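PDB 1TZ7: 4-alpha-glucanotransferase from Aquifex aeolicus, which belongs to the amylomaltase (disproportionating enzyme) family of glucanotransferases, built round a parallel eight-stranded beta/alpha barrel. Local coordinates for residues F381-H391 with L416-Y427. Numbering follows the deposited sequence.
Sequences FYDKESEHLPH and LGEESRKRLFEY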
ATOM      1  N   PHE A 381      17.570 -12.674  13.792  1.00 30.79           N
ATOM      2  CA  PHE A 381      18.924 -13.094  14.177  1.00 29.21           C
ATOM      3  C   PHE A 381      19.717 -11.992  14.901  1.00 29.22           C
ATOM      4  O   PHE A 381      20.949 -12.046  14.972  1.00 27.74           O
ATOM      5  CB  PHE A 381      19.675 -13.592  12.948  1.00 27.96           C
ATOM      6  CG  PHE A 381      18.942 -14.653  12.203  1.00 22.04           C
ATOM      7  CD1 PHE A 381      18.240 -14.352  11.042  1.00 30.87           C
ATOM      8  CD2 PHE A 381      18.917 -15.955  12.678  1.00 32.07           C
ATOM      9  CE1 PHE A 381      17.544 -15.334  10.364  1.00 37.46           C
ATOM     10  CE2 PHE A 381      18.224 -16.940  12.001  1.00 26.91           C
ATOM     11  CZ  PHE A 381      17.537 -16.630  10.845  1.00 22.67           C
ATOM     12  N   TYR A 382      19.002 -11.008  15.447  1.00 25.44           N
ATOM     13  CA  TYR A 382      19.611 -10.011  16.341  1.00 33.05           C
ATOM     14  C   TYR A 382      19.527 -10.463  17.800  1.00 37.25           C
ATOM     15  O   TYR A 382      20.212  -9.923  18.661  1.00 37.03           O
ATOM     16  CB  TYR A 382      18.920  -8.654  16.182  1.00 36.46           C
ATOM     17  CG  TYR A 382      18.956  -8.109  14.775  1.00 28.23           C
ATOM     18  CD1 TYR A 382      17.802  -7.645  14.163  1.00 31.97           C
ATOM     19  CD2 TYR A 382      20.146  -8.054  14.058  1.00 48.59           C
ATOM     20  CE1 TYR A 382      17.827  -7.144  12.877  1.00 33.66           C
ATOM     21  CE2 TYR A 382      20.182  -7.555  12.766  1.00 34.66           C
ATOM     22  CZ  TYR A 382      19.020  -7.103  12.182  1.00 34.98           C
ATOM     23  OH  TYR A 382      19.043  -6.607  10.908  1.00 25.20           O
ATOM     24  N   ASP A 383      18.681 -11.458  18.063  1.00 35.95           N
ATOM     25  CA  ASP A 383      18.483 -11.978  19.419  1.00 39.55           C
ATOM     26  C   ASP A 383      18.123 -13.472  19.369  1.00 39.12           C
ATOM     27  O   ASP A 383      17.424 -13.921  18.455  1.00 44.73           O
ATOM     28  CB  ASP A 383      17.373 -11.193  20.127  1.00 45.35           C
ATOM     29  CG  ASP A 383      17.272 -11.527  21.602  1.00 58.43           C
ATOM     30  OD1 ASP A 383      16.526 -12.465  21.949  1.00 55.04           O
ATOM     31  OD2 ASP A 383      17.902 -10.906  22.485  1.00 71.71           O
ATOM     32  N   LYS A 384      18.600 -14.234  20.354  1.00 36.45           N
ATOM     33  CA  LYS A 384      18.525 -15.704  20.293  1.00 42.79           C
ATOM     34  C   LYS A 384      17.090 -16.236  20.468  1.00 44.14           C
ATOM     35  O   LYS A 384      16.784 -17.358  20.045  1.00 39.49           O
ATOM     36  CB  LYS A 384      19.444 -16.338  21.342  1.00 50.22           C
ATOM     37  CG  LYS A 384      19.724 -17.834  21.094  1.00 51.13           C
ATOM     38  CD  LYS A 384      20.956 -18.319  21.856  1.00 69.98           C
ATOM     39  CE  LYS A 384      20.569 -19.066  23.130  1.00 72.69           C
ATOM     40  NZ  LYS A 384      21.765 -19.554  23.878  1.00 70.15           N
ATOM     41  N   GLU A 385      16.222 -15.433  21.086  1.00 32.76           N
ATOM     42  CA  GLU A 385      14.830 -15.836  21.320  1.00 38.61           C
ATOM     43  C   GLU A 385      13.842 -14.908  20.596  1.00 32.86           C
ATOM     44  O   GLU A 385      12.704 -14.734  21.034  1.00 32.68           O
ATOM     45  CB  GLU A 385      14.535 -15.862  22.828  1.00 45.96           C
ATOM     46  CG  GLU A 385      15.008 -17.138  23.519  1.00 52.34           C
ATOM     47  CD  GLU A 385      15.245 -16.951  25.008  1.00 57.75           C
ATOM     48  OE1 GLU A 385      16.422 -16.893  25.422  1.00 71.95           O
ATOM     49  OE2 GLU A 385      14.255 -16.870  25.765  1.00 63.07           O
ATOM     50  N   SER A 386      14.285 -14.324  19.486  1.00 25.70           N
ATOM     51  CA  SER A 386      13.441 -13.427  18.697  1.00 23.53           C
ATOM     52  C   SER A 386      12.122 -14.098  18.322  1.00 29.59           C
ATOM     53  O   SER A 386      12.089 -15.282  17.970  1.00 23.52           O
ATOM     54  CB  SER A 386      14.174 -12.992  17.424  1.00 23.04           C
ATOM     55  OG  SER A 386      13.293 -12.333  16.531  1.00 22.58           O
ATOM     56  N   GLU A 387      11.038 -13.336  18.394  1.00 24.55           N
ATOM     57  CA  GLU A 387       9.724 -13.838  18.025  1.00 31.15           C
ATOM     58  C   GLU A 387       9.600 -14.019  16.497  1.00 30.73           C
ATOM     59  O   GLU A 387       8.611 -14.558  16.009  1.00 29.65           O
ATOM     60  CB  GLU A 387       8.619 -12.894  18.550  1.00 32.63           C
ATOM     61  CG  GLU A 387       8.529 -11.557  17.827  1.00 35.45           C
ATOM     62  CD  GLU A 387       7.629 -10.554  18.549  1.00 60.40           C
ATOM     63  OE1 GLU A 387       8.039 -10.039  19.607  1.00 63.22           O
ATOM     64  OE2 GLU A 387       6.520 -10.282  18.056  1.00 58.28           O
ATOM     65  N   HIS A 388      10.616 -13.569  15.758  1.00 25.16           N
ATOM     66  CA  HIS A 388      10.619 -13.693  14.311  1.00 23.90           C
ATOM     67  C   HIS A 388      11.389 -14.939  13.837  1.00 19.81           C
ATOM     68  O   HIS A 388      11.471 -15.204  12.639  1.00 22.11           O
ATOM     69  CB  HIS A 388      11.220 -12.443  13.674  1.00 31.37           C
ATOM     70  CG  HIS A 388      10.491 -11.183  14.014  1.00 32.94           C
ATOM     71  ND1 HIS A 388       9.787 -10.456  13.078  1.00 35.45           N
ATOM     72  CD2 HIS A 388      10.363 -10.513  15.184  1.00 39.74           C
ATOM     73  CE1 HIS A 388       9.256  -9.394  13.659  1.00 38.27           C
ATOM     74  NE2 HIS A 388       9.591  -9.405  14.936  1.00 32.09           N
ATOM     75  N   LEU A 389      11.951 -15.694  14.774  1.00 23.36           N
ATOM     76  CA  LEU A 389      12.490 -17.017  14.452  1.00 22.62           C
ATOM     77  C   LEU A 389      11.332 -17.977  14.089  1.00 26.46           C
ATOM     78  O   LEU A 389      10.272 -17.944  14.711  1.00 23.90           O
ATOM     79  CB  LEU A 389      13.295 -17.578  15.631  1.00 19.52           C
ATOM     80  CG  LEU A 389      14.671 -16.926  15.854  1.00 26.11           C
ATOM     81  CD1 LEU A 389      15.190 -17.212  17.253  1.00 31.66           C
ATOM     82  CD2 LEU A 389      15.665 -17.399  14.807  1.00 27.14           C
ATOM     83  N   PRO A 390      11.542 -18.810  13.072  1.00 24.28           N
ATOM     84  CA  PRO A 390      10.500 -19.725  12.584  1.00 25.22           C
ATOM     85  C   PRO A 390       9.767 -20.476  13.697  1.00 22.85           C
ATOM     86  O   PRO A 390       8.540 -20.554  13.673  1.00 26.49           O
ATOM     87  CB  PRO A 390      11.279 -20.697  11.712  1.00 23.71           C
ATOM     88  CG  PRO A 390      12.434 -19.909  11.214  1.00 33.82           C
ATOM     89  CD  PRO A 390      12.786 -18.927  12.296  1.00 28.51           C
ATOM     90  N   HIS A 391      10.507 -21.006  14.664  1.00 20.36           N
ATOM     91  CA  HIS A 391       9.900 -21.832  15.705  1.00 18.61           C
ATOM     92  C   HIS A 391       9.071 -21.039  16.720  1.00 26.34           C
ATOM     93  O   HIS A 391       8.391 -21.628  17.563  1.00 22.62           O
ATOM     94  CB  HIS A 391      10.959 -22.695  16.405  1.00 20.39           C
ATOM     95  CG  HIS A 391      11.778 -21.979  17.440  1.00 22.03           C
ATOM     96  ND1 HIS A 391      13.134 -21.788  17.304  1.00 24.74           N
ATOM     97  CD2 HIS A 391      11.450 -21.474  18.654  1.00 26.01           C
ATOM     98  CE1 HIS A 391      13.600 -21.173  18.376  1.00 26.12           C
ATOM     99  NE2 HIS A 391      12.599 -20.970  19.207  1.00 19.46           N
ATOM    100  N   LEU A 416      25.346  -7.522   7.320  1.00 30.70           N
ATOM    101  CA  LEU A 416      25.005  -8.109   8.612  1.00 28.35           C
ATOM    102  C   LEU A 416      26.262  -8.281   9.472  1.00 26.89           C
ATOM    103  O   LEU A 416      27.282  -8.785   8.999  1.00 24.24           O
ATOM    104  CB  LEU A 416      24.313  -9.457   8.415  1.00 30.29           C
ATOM    105  CG  LEU A 416      23.655 -10.073   9.653  1.00 25.34           C
ATOM    106  CD1 LEU A 416      22.552  -9.169  10.199  1.00 30.72           C
ATOM    107  CD2 LEU A 416      23.103 -11.453   9.326  1.00 35.98           C
ATOM    108  N   GLY A 417      26.179  -7.854  10.734  1.00 28.56           N
ATOM    109  CA  GLY A 417      27.323  -7.917  11.645  1.00 26.02           C
ATOM    110  C   GLY A 417      27.708  -9.350  11.983  1.00 30.19           C
ATOM    111  O   GLY A 417      26.896 -10.265  11.850  1.00 32.29           O
ATOM    112  N   GLU A 418      28.948  -9.540  12.423  1.00 24.89           N
ATOM    113  CA  GLU A 418      29.502 -10.884  12.638  1.00 35.50           C
ATOM    114  C   GLU A 418      28.677 -11.699  13.649  1.00 35.87           C
ATOM    115  O   GLU A 418      28.534 -12.912  13.504  1.00 29.38           O
ATOM    116  CB  GLU A 418      30.965 -10.798  13.114  1.00 31.83           C
ATOM    117  CG  GLU A 418      31.999 -10.769  11.985  1.00 49.09           C
ATOM    118  CD  GLU A 418      31.654 -11.710  10.837  1.00 66.03           C
ATOM    119  OE1 GLU A 418      31.614 -12.939  11.063  1.00 67.70           O
ATOM    120  OE2 GLU A 418      31.423 -11.218   9.712  1.00 74.35           O
ATOM    121  N   GLU A 419      28.142 -11.025  14.664  1.00 29.76           N
ATOM    122  CA  GLU A 419      27.432 -11.709  15.747  1.00 30.47           C
ATOM    123  C   GLU A 419      26.079 -12.232  15.276  1.00 31.78           C
ATOM    124  O   GLU A 419      25.671 -13.331  15.640  1.00 28.66           O
ATOM    125  CB  GLU A 419      27.236 -10.767  16.940  1.00 34.51           C
ATOM    126  CG  GLU A 419      27.361 -11.457  18.294  1.00 56.62           C
ATOM    127  CD  GLU A 419      27.216 -10.493  19.458  1.00 72.31           C
ATOM    128  OE1 GLU A 419      26.065 -10.231  19.880  1.00 63.70           O
ATOM    129  OE2 GLU A 419      28.252  -9.996  19.949  1.00 70.21           O
ATOM    130  N   SER A 420      25.389 -11.438  14.468  1.00 25.10           N
ATOM    131  CA  SER A 420      24.102 -11.835  13.923  1.00 28.53           C
ATOM    132  C   SER A 420      24.270 -12.919  12.850  1.00 27.74           C
ATOM    133  O   SER A 420      23.420 -13.787  12.701  1.00 28.57           O
ATOM    134  CB  SER A 420      23.380 -10.622  13.349  1.00 25.61           C
ATOM    135  OG  SER A 420      23.060  -9.700  14.377  1.00 27.82           O
ATOM    136  N   ARG A 421      25.379 -12.853  12.114  1.00 24.24           N
ATOM    137  CA  ARG A 421      25.747 -13.907  11.169  1.00 25.27           C
ATOM    138  C   ARG A 421      25.942 -15.237  11.901  1.00 27.33           C
ATOM    139  O   ARG A 421      25.513 -16.282  11.426  1.00 25.30           O
ATOM    140  CB  ARG A 421      27.040 -13.540  10.432  1.00 27.88           C
ATOM    141  CG  ARG A 421      26.844 -12.718   9.177  1.00 30.84           C
ATOM    142  CD  ARG A 421      28.152 -12.437   8.418  1.00 35.32           C
ATOM    143  NE  ARG A 421      27.944 -11.576   7.249  1.00 28.95           N
ATOM    144  CZ  ARG A 421      28.564 -11.730   6.074  1.00 50.51           C
ATOM    145  NH1 ARG A 421      29.444 -12.718   5.895  1.00 41.18           N
ATOM    146  NH2 ARG A 421      28.304 -10.895   5.074  1.00 46.60           N
ATOM    147  N   LYS A 422      26.597 -15.184  13.059  1.00 21.87           N
ATOM    148  CA  LYS A 422      26.863 -16.384  13.851  1.00 27.33           C
ATOM    149  C   LYS A 422      25.558 -17.046  14.272  1.00 29.07           C
ATOM    150  O   LYS A 422      25.412 -18.260  14.181  1.00 24.15           O
ATOM    151  CB  LYS A 422      27.682 -16.030  15.088  1.00 26.60           C
ATOM    152  CG  LYS A 422      28.199 -17.238  15.854  1.00 39.39           C
ATOM    153  CD  LYS A 422      29.304 -16.847  16.844  1.00 58.43           C
ATOM    154  CE  LYS A 422      29.364 -17.814  18.025  1.00 58.61           C
ATOM    155  NZ  LYS A 422      30.706 -17.835  18.667  1.00 67.52           N
ATOM    156  N   ARG A 423      24.615 -16.231  14.729  1.00 21.60           N
ATOM    157  CA  ARG A 423      23.311 -16.713  15.149  1.00 27.92           C
ATOM    158  C   ARG A 423      22.561 -17.373  13.981  1.00 28.50           C
ATOM    159  O   ARG A 423      21.881 -18.384  14.159  1.00 24.51           O
ATOM    160  CB  ARG A 423      22.488 -15.552  15.688  1.00 24.66           C
ATOM    161  CG  ARG A 423      22.779 -15.167  17.155  1.00 30.61           C
ATOM    162  CD  ARG A 423      21.698 -14.409  17.713  1.00 29.65           C
ATOM    163  NE  ARG A 423      21.869 -13.110  18.356  1.00 36.63           N
ATOM    164  CZ  ARG A 423      22.878 -12.225  18.359  1.00 38.70           C
ATOM    165  NH1 ARG A 423      23.947 -12.253  17.599  1.00 36.37           N
ATOM    166  NH2 ARG A 423      22.683 -11.194  19.132  1.00 38.75           N
ATOM    167  N   LEU A 424      22.690 -16.786  12.795  1.00 25.65           N
ATOM    168  CA  LEU A 424      22.028 -17.300  11.597  1.00 25.78           C
ATOM    169  C   LEU A 424      22.608 -18.663  11.219  1.00 21.52           C
ATOM    170  O   LEU A 424      21.865 -19.624  10.985  1.00 21.63           O
ATOM    171  CB  LEU A 424      22.197 -16.308  10.436  1.00 27.52           C
ATOM    172  CG  LEU A 424      21.694 -16.735   9.056  1.00 31.17           C
ATOM    173  CD1 LEU A 424      20.244 -17.115   9.111  1.00 50.96           C
ATOM    174  CD2 LEU A 424      21.908 -15.615   8.050  1.00 51.58           C
ATOM    175  N   PHE A 425      23.937 -18.739  11.169  1.00 20.87           N
ATOM    176  CA  PHE A 425      24.633 -19.973  10.816  1.00 24.10           C
ATOM    177  C   PHE A 425      24.318 -21.088  11.811  1.00 29.47           C
ATOM    178  O   PHE A 425      24.147 -22.239  11.428  1.00 20.58           O
ATOM    179  CB  PHE A 425      26.156 -19.748  10.783  1.00 19.62           C
ATOM    180  CG  PHE A 425      26.623 -18.795   9.695  1.00 26.90           C
ATOM    181  CD1 PHE A 425      27.818 -18.090   9.844  1.00 31.30           C
ATOM    182  CD2 PHE A 425      25.880 -18.608   8.528  1.00 20.66           C
ATOM    183  CE1 PHE A 425      28.259 -17.216   8.856  1.00 33.98           C
ATOM    184  CE2 PHE A 425      26.324 -17.731   7.536  1.00 34.77           C
ATOM    185  CZ  PHE A 425      27.514 -17.039   7.704  1.00 26.47           C
ATOM    186  N   GLU A 426      24.253 -20.736  13.094  1.00 23.24           N
ATOM    187  CA  GLU A 426      23.995 -21.718  14.146  1.00 25.64           C
ATOM    188  C   GLU A 426      22.546 -22.224  14.078  1.00 18.68           C
ATOM    189  O   GLU A 426      22.264 -23.370  14.425  1.00 24.09           O
ATOM    190  CB  GLU A 426      24.283 -21.113  15.523  1.00 23.18           C
ATOM    191  CG  GLU A 426      25.760 -21.096  15.881  1.00 28.88           C
ATOM    192  CD  GLU A 426      26.045 -20.377  17.187  1.00 45.32           C
ATOM    193  OE1 GLU A 426      27.176 -20.510  17.705  1.00 44.88           O
ATOM    194  OE2 GLU A 426      25.146 -19.680  17.694  1.00 52.36           O
ATOM    195  N   TYR A 427      21.639 -21.367  13.625  1.00 16.64           N
ATOM    196  CA  TYR A 427      20.242 -21.761  13.470  1.00 20.96           C
ATOM    197  C   TYR A 427      20.093 -22.774  12.330  1.00 28.05           C
ATOM    198  O   TYR A 427      19.311 -23.722  12.430  1.00 21.87           O
ATOM    199  CB  TYR A 427      19.357 -20.544  13.211  1.00 22.27           C
ATOM    200  CG  TYR A 427      17.893 -20.792  13.531  1.00 18.50           C
ATOM    201  CD1 TYR A 427      16.970 -21.018  12.521  1.00 19.99           C
ATOM    202  CD2 TYR A 427      17.444 -20.809  14.849  1.00 19.32           C
ATOM    203  CE1 TYR A 427      15.625 -21.251  12.809  1.00 22.87           C
ATOM    204  CE2 TYR A 427      16.106 -21.040  15.150  1.00 22.99           C
ATOM    205  CZ  TYR A 427      15.201 -21.262  14.120  1.00 21.78           C
ATOM    206  OH  TYR A 427      13.874 -21.491  14.407  1.00 20.89           O
TER
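Phe381 and Ser420 bring the two backbones nearest, CA to CA 5.3 Å, where the turn-rich loop 381-391 runs past one side of the helix that begins at Glu418 after the N-cap Gly417. Loop and helix each contribute one ring that packs on the other segment. The Phe381 ring lies against the helix with Leu424 CD1 over one face, a CH-pi contact 3.5 Å from the ring centroid, while Tyr427 CB sits at its edge. Tyr427 does the reverse: with CG anti to its backbone N (chi1 -159°), its ring reaches out from the helix to the far end of the loop. There Leu389 CD2 rests over one face, 3.9 Å from the centroid, and Pro390 CD packs against Tyr427 CE1 and OH. Tyr427 OH is hydrogen-bonded to His391 ND1 at 3.0 Å, near the planes of both rings, and takes a second, weak bond from His391 N. Where segment 381-391 begins, Ser420 OG donates weakly to Phe381 O, 3.2 Å away. Arg423, its chain bent at chi3 (-127°), sets one guanidinium face against Phe381 O and Tyr382 CA and its edge toward Lys384 N, with NH2 2.8 Å from Tyr382 O and a salt bridge back to Glu419. Helix 437-447 meets Leu424 and Tyr427 through Leu441 and Leu444 respectively, and Tyr382 OH is hydrogen-bonded to Trp412 NE1. The contact joins the connection between barrel strands 373-376 and 397-400 to a helix of the next connection, 397-400 to 452-456, at the periphery of the beta/alpha barrel.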